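Local coordinates for protein phycocyanobilin lyase subunit beta (Nostoc sp. PCC 7120, PDB 5N3U) that forms a lyase together with its partner CpcE and is probably required for attaching the phycocyanobilin chromophore to the phycocyanin alpha chain CpcA, at residues B[77-82]-B[103-108]; B[96-101]-B[112-117]. All coordinates share one frame; numbering follows the deposited sequence.

Contact 1 (B[77-82]-B[103-108]); sequences GARAYS and ATDFAP
Arg79 and Asp105 approach each other from opposite directions and meet side-on, the guanidinium offering NE and NH1 to the two carboxylate oxygens. Their planes lie 25° apart, nearly coplanar, as suits a salt bridge made along the guanidinium edge by two bonds, one to each oxygen. Arg79 NE donates to Asp105 OD2 over 2.7 Å, with the oxygen tilted somewhat from the guanidinium plane. The second prong is straighter: Arg79 NH1 reaches Asp105 OD1 at 2.9 Å, with an N-H...O angle of 174° and the acceptor in that plane. Each oxygen uses its syn lone pair. The arginine chain leaves helix 76-89 with CG anti to the backbone N (chi1 -175°) and then bends at chi3, which turns the NE-NH1 edge to the carboxylate. On the other side, Asp105 belongs to the connection between helices 95-104 and 108-118, within the HEAT-repeat region. Asp105 OD1 spends its anti lone pair on the backbone N of Ala107, at 3.0 Å, closing an Asx turn just before helix 108-118, where Ala107 is the N-cap residue. OD1 thus accepts two N-H groups, one from each segment, and three bonds in all fix the carboxylate's rotation. With an alanine here instead of Asp105, the NE-NH1 edge of Arg79 would probably lose its carboxylate mate and the Ala107 N-H its turn-closing acceptor. NH2 of the same guanidinium turns to the carbonyl of Asp72 and, through a salt bridge, to Glu8 of a CpcE (lyase alpha) subunit. Beyond the salt bridge the segments barely touch, the methyl CB of Ala107 standing 4.4 Å from Arg79 NH1.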
# COMPACT_ATOMS: atom_id res chain seq x y z
N GLY B 77 -2.60 -4.01 -7.15
CA GLY B 77 -3.47 -3.80 -8.36
C GLY B 77 -3.62 -5.13 -9.05
O GLY B 77 -4.75 -5.58 -9.38
N ALA B 78 -2.49 -5.80 -9.20
CA ALA B 78 -2.50 -7.14 -9.87
C ALA B 78 -3.19 -8.18 -9.06
O ALA B 78 -3.97 -8.99 -9.57
CB ALA B 78 -1.08 -7.56 -10.10
N ARG B 79 -2.96 -8.13 -7.74
CA ARG B 79 -3.51 -9.11 -6.83
C ARG B 79 -5.02 -9.09 -6.82
O ARG B 79 -5.66 -10.15 -6.71
CB ARG B 79 -2.88 -8.88 -5.44
CG ARG B 79 -3.27 -9.89 -4.43
CD ARG B 79 -2.28 -9.92 -3.23
NE ARG B 79 -2.36 -8.73 -2.39
CZ ARG B 79 -1.50 -7.68 -2.37
NH1 ARG B 79 -1.74 -6.69 -1.54
NH2 ARG B 79 -0.44 -7.60 -3.21
N ALA B 80 -5.61 -7.91 -6.96
CA ALA B 80 -7.00 -7.76 -6.93
C ALA B 80 -7.62 -8.51 -8.12
O ALA B 80 -8.66 -9.07 -8.00
CB ALA B 80 -7.35 -6.30 -7.03
N TYR B 81 -6.95 -8.48 -9.26
CA TYR B 81 -7.39 -9.20 -10.46
C TYR B 81 -7.28 -10.67 -10.26
O TYR B 81 -8.20 -11.40 -10.67
CB TYR B 81 -6.59 -8.80 -11.72
CG TYR B 81 -7.01 -7.47 -12.26
CD1 TYR B 81 -8.26 -7.32 -12.88
CD2 TYR B 81 -6.17 -6.35 -12.19
CE1 TYR B 81 -8.67 -6.09 -13.39
CE2 TYR B 81 -6.56 -5.09 -12.70
CZ TYR B 81 -7.83 -4.98 -13.28
OH TYR B 81 -8.22 -3.76 -13.83
N SER B 82 -6.22 -11.17 -9.64
CA SER B 82 -6.14 -12.60 -9.33
C SER B 82 -7.32 -13.04 -8.49
O SER B 82 -7.97 -14.03 -8.76
CB SER B 82 -4.87 -12.98 -8.64
OG SER B 82 -3.78 -12.84 -9.49
N ALA B 103 -9.26 -11.29 5.07
CA ALA B 103 -8.94 -11.05 6.48
C ALA B 103 -7.67 -10.28 6.75
O ALA B 103 -7.61 -9.54 7.75
CB ALA B 103 -8.88 -12.41 7.23
N THR B 104 -6.60 -10.45 5.94
CA THR B 104 -5.31 -9.89 6.29
C THR B 104 -4.66 -9.01 5.25
O THR B 104 -3.66 -8.36 5.54
CB THR B 104 -4.32 -10.97 6.70
OG1 THR B 104 -4.13 -11.90 5.62
CG2 THR B 104 -4.87 -11.79 7.96
N ASP B 105 -5.19 -8.95 4.04
CA ASP B 105 -4.66 -8.01 3.07
C ASP B 105 -4.95 -6.58 3.50
O ASP B 105 -5.90 -6.36 4.24
CB ASP B 105 -5.28 -8.28 1.66
CG ASP B 105 -4.26 -7.92 0.56
OD1 ASP B 105 -3.97 -6.73 0.37
OD2 ASP B 105 -3.74 -8.85 -0.10
N PHE B 106 -4.11 -5.62 3.13
CA PHE B 106 -4.39 -4.24 3.44
C PHE B 106 -5.14 -3.54 2.31
O PHE B 106 -5.82 -2.59 2.57
CB PHE B 106 -3.13 -3.44 3.71
CG PHE B 106 -2.56 -3.65 5.07
CD1 PHE B 106 -3.07 -2.94 6.18
CD2 PHE B 106 -1.53 -4.56 5.26
CE1 PHE B 106 -2.55 -3.16 7.46
CE2 PHE B 106 -1.00 -4.75 6.53
CZ PHE B 106 -1.52 -4.06 7.63
N ALA B 107 -5.04 -4.04 1.07
CA ALA B 107 -5.66 -3.34 -0.04
C ALA B 107 -7.16 -3.54 -0.13
O ALA B 107 -7.62 -4.65 -0.33
CB ALA B 107 -5.02 -3.80 -1.30
N PRO B 108 -7.94 -2.45 -0.05
CA PRO B 108 -9.37 -2.59 -0.13
C PRO B 108 -9.91 -3.24 -1.37
O PRO B 108 -10.83 -4.04 -1.25
CB PRO B 108 -9.90 -1.17 -0.06
CG PRO B 108 -8.88 -0.41 0.70
CD PRO B 108 -7.53 -1.09 0.32

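Contact 2 (B[96-101]-B[112-117])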
# COMPACT_ATOMS: atom_id res chain seq x y z
N ASP B 96 -9.07 -20.87 0.92
CA ASP B 96 -8.03 -20.37 1.88
C ASP B 96 -7.33 -19.11 1.37
O ASP B 96 -7.07 -18.23 2.14
CB ASP B 96 -7.00 -21.46 2.17
CG ASP B 96 -7.62 -22.67 2.96
OD1 ASP B 96 -8.66 -22.57 3.73
OD2 ASP B 96 -7.04 -23.76 2.84
N VAL B 97 -7.04 -19.02 0.07
CA VAL B 97 -6.55 -17.78 -0.49
C VAL B 97 -7.53 -16.63 -0.29
O VAL B 97 -7.14 -15.51 0.04
CB VAL B 97 -6.13 -17.91 -1.97
CG1 VAL B 97 -6.02 -16.61 -2.74
CG2 VAL B 97 -4.79 -18.63 -2.00
N LEU B 98 -8.80 -16.85 -0.56
CA LEU B 98 -9.75 -15.82 -0.40
C LEU B 98 -9.93 -15.37 1.03
O LEU B 98 -10.10 -14.19 1.33
CB LEU B 98 -11.10 -16.22 -0.97
CG LEU B 98 -11.41 -15.92 -2.40
CD1 LEU B 98 -10.28 -16.06 -3.34
CD2 LEU B 98 -12.65 -16.70 -2.85
N ILE B 99 -9.85 -16.32 1.93
CA ILE B 99 -9.92 -15.95 3.38
C ILE B 99 -8.75 -15.10 3.82
O ILE B 99 -8.91 -14.01 4.45
CB ILE B 99 -9.97 -17.20 4.23
CG1 ILE B 99 -11.33 -17.80 4.11
CG2 ILE B 99 -9.66 -16.87 5.67
CD1 ILE B 99 -11.44 -19.13 4.86
N ASP B 100 -7.58 -15.44 3.33
CA ASP B 100 -6.43 -14.64 3.63
C ASP B 100 -6.51 -13.26 3.12
O ASP B 100 -6.15 -12.32 3.79
CB ASP B 100 -5.18 -15.26 2.98
CG ASP B 100 -4.58 -16.27 3.83
OD1 ASP B 100 -4.97 -16.31 5.02
OD2 ASP B 100 -3.72 -17.07 3.36
N ALA B 101 -6.93 -13.12 1.88
CA ALA B 101 -7.12 -11.88 1.26
C ALA B 101 -8.15 -11.04 1.92
O ALA B 101 -7.91 -9.89 2.21
CB ALA B 101 -7.54 -12.09 -0.18
N ARG B 112 -12.34 -6.54 -0.97
CA ARG B 112 -13.69 -6.51 -1.39
C ARG B 112 -13.95 -7.62 -2.37
O ARG B 112 -15.03 -8.24 -2.34
CB ARG B 112 -14.10 -5.18 -2.02
CG ARG B 112 -14.08 -4.00 -1.00
CD ARG B 112 -14.58 -2.71 -1.57
NE ARG B 112 -13.79 -2.29 -2.72
CZ ARG B 112 -13.00 -1.19 -2.77
NH1 ARG B 112 -12.90 -0.35 -1.74
NH2 ARG B 112 -12.30 -0.97 -3.83
N ALA B 113 -13.00 -7.85 -3.27
CA ALA B 113 -13.11 -8.91 -4.28
C ALA B 113 -13.20 -10.28 -3.62
O ALA B 113 -13.93 -11.13 -4.06
CB ALA B 113 -11.94 -8.87 -5.30
N ALA B 114 -12.44 -10.45 -2.53
CA ALA B 114 -12.41 -11.70 -1.83
C ALA B 114 -13.72 -11.93 -1.04
O ALA B 114 -14.27 -13.01 -1.10
CB ALA B 114 -11.22 -11.70 -0.93
N ALA B 115 -14.26 -10.88 -0.41
CA ALA B 115 -15.49 -10.91 0.36
C ALA B 115 -16.65 -11.34 -0.52
O ALA B 115 -17.37 -12.28 -0.19
CB ALA B 115 -15.73 -9.54 0.96
N LYS B 116 -16.79 -10.72 -1.67
CA LYS B 116 -17.79 -11.19 -2.62
C LYS B 116 -17.60 -12.63 -3.00
O LYS B 116 -18.56 -13.40 -2.99
CB LYS B 116 -17.82 -10.33 -3.85
CG LYS B 116 -18.96 -10.65 -4.82
CD LYS B 116 -18.97 -9.70 -6.02
CE LYS B 116 -20.15 -9.95 -6.92
NZ LYS B 116 -19.87 -9.27 -8.22
N GLY B 117 -16.39 -12.99 -3.37
CA GLY B 117 -16.09 -14.33 -3.75
C GLY B 117 -16.39 -15.40 -2.71
O GLY B 117 -16.89 -16.47 -3.04
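Leu98 and Ala101 meet Ala114 and Gly117 in a close, buried packing of two consecutive helices, 95-104 and 108-118; the centre of the contact lies about 4 Å from the centre of the chain. The evidence for closeness is the axis separation of the two short segments, 8.4 Å, together with a 5.1 Å approach between the CA atoms of Leu98 and Ala114. The small residues Ala101, Ala114 and Gly117 at the interface are consistent with so close an approach. Ala114 CB points at the opposing helix and fits between two neighbours one turn apart: it lies 3.5 Å from the backbone O of Leu98 and 3.8 Å from Ala101 CB, which points back at it. The methyl-to-methyl meeting of the two alanines is thus flanked by a methyl resting on a carbonyl oxygen. With N-to-C directions 133° apart, the helices run roughly antiparallel but strongly inclined, a helical hairpin consistent with the antiparallel helix pairs of which HEAT repeats are built. One turn beyond Ala114, Gly117 presents bare backbone to Leu98, whose CD2 comes to 4.0 Å from Gly117 C. A CB on the glycine would project toward Leu98 and come tight against CD2. The Leu98 side chain points toward helix 108-118, and its branch point CG stays 4.5 Å from Ala114 CB, a looser touch than the two made by the alanine methyl. Ile83 of helix 76-89 touches both Leu98 and Ala114. Elsewhere on helix 108-118, Ala115 lies on Leu142 and Ala156, while Lys116 NZ hydrogen-bonds the carbonyl of Asp273 of a CpcE subunit.

The centres of the two contacts are 9 Å apart, and all four segments lie within the HEAT-repeat range. Along the chain they alternate: 77-82, 96-101, 103-108, 112-117. Helix 95-104 serves both, giving contact 2 its first and middle turns and leading at its C-terminal end into the connection that makes contact 1. Contact 1 ties that connection to the preceding helix 76-89, whereas contact 2 closes helix 108-118 on helix 95-104. They also touch directly, Ala80 O lying 4.3 Å from Ala113 CB. Three successive helices are therefore joined by a polar clasp beside an apolar seam, and CpcE subunits border both, in keeping with the association of CpcE and CpcF to form the lyase.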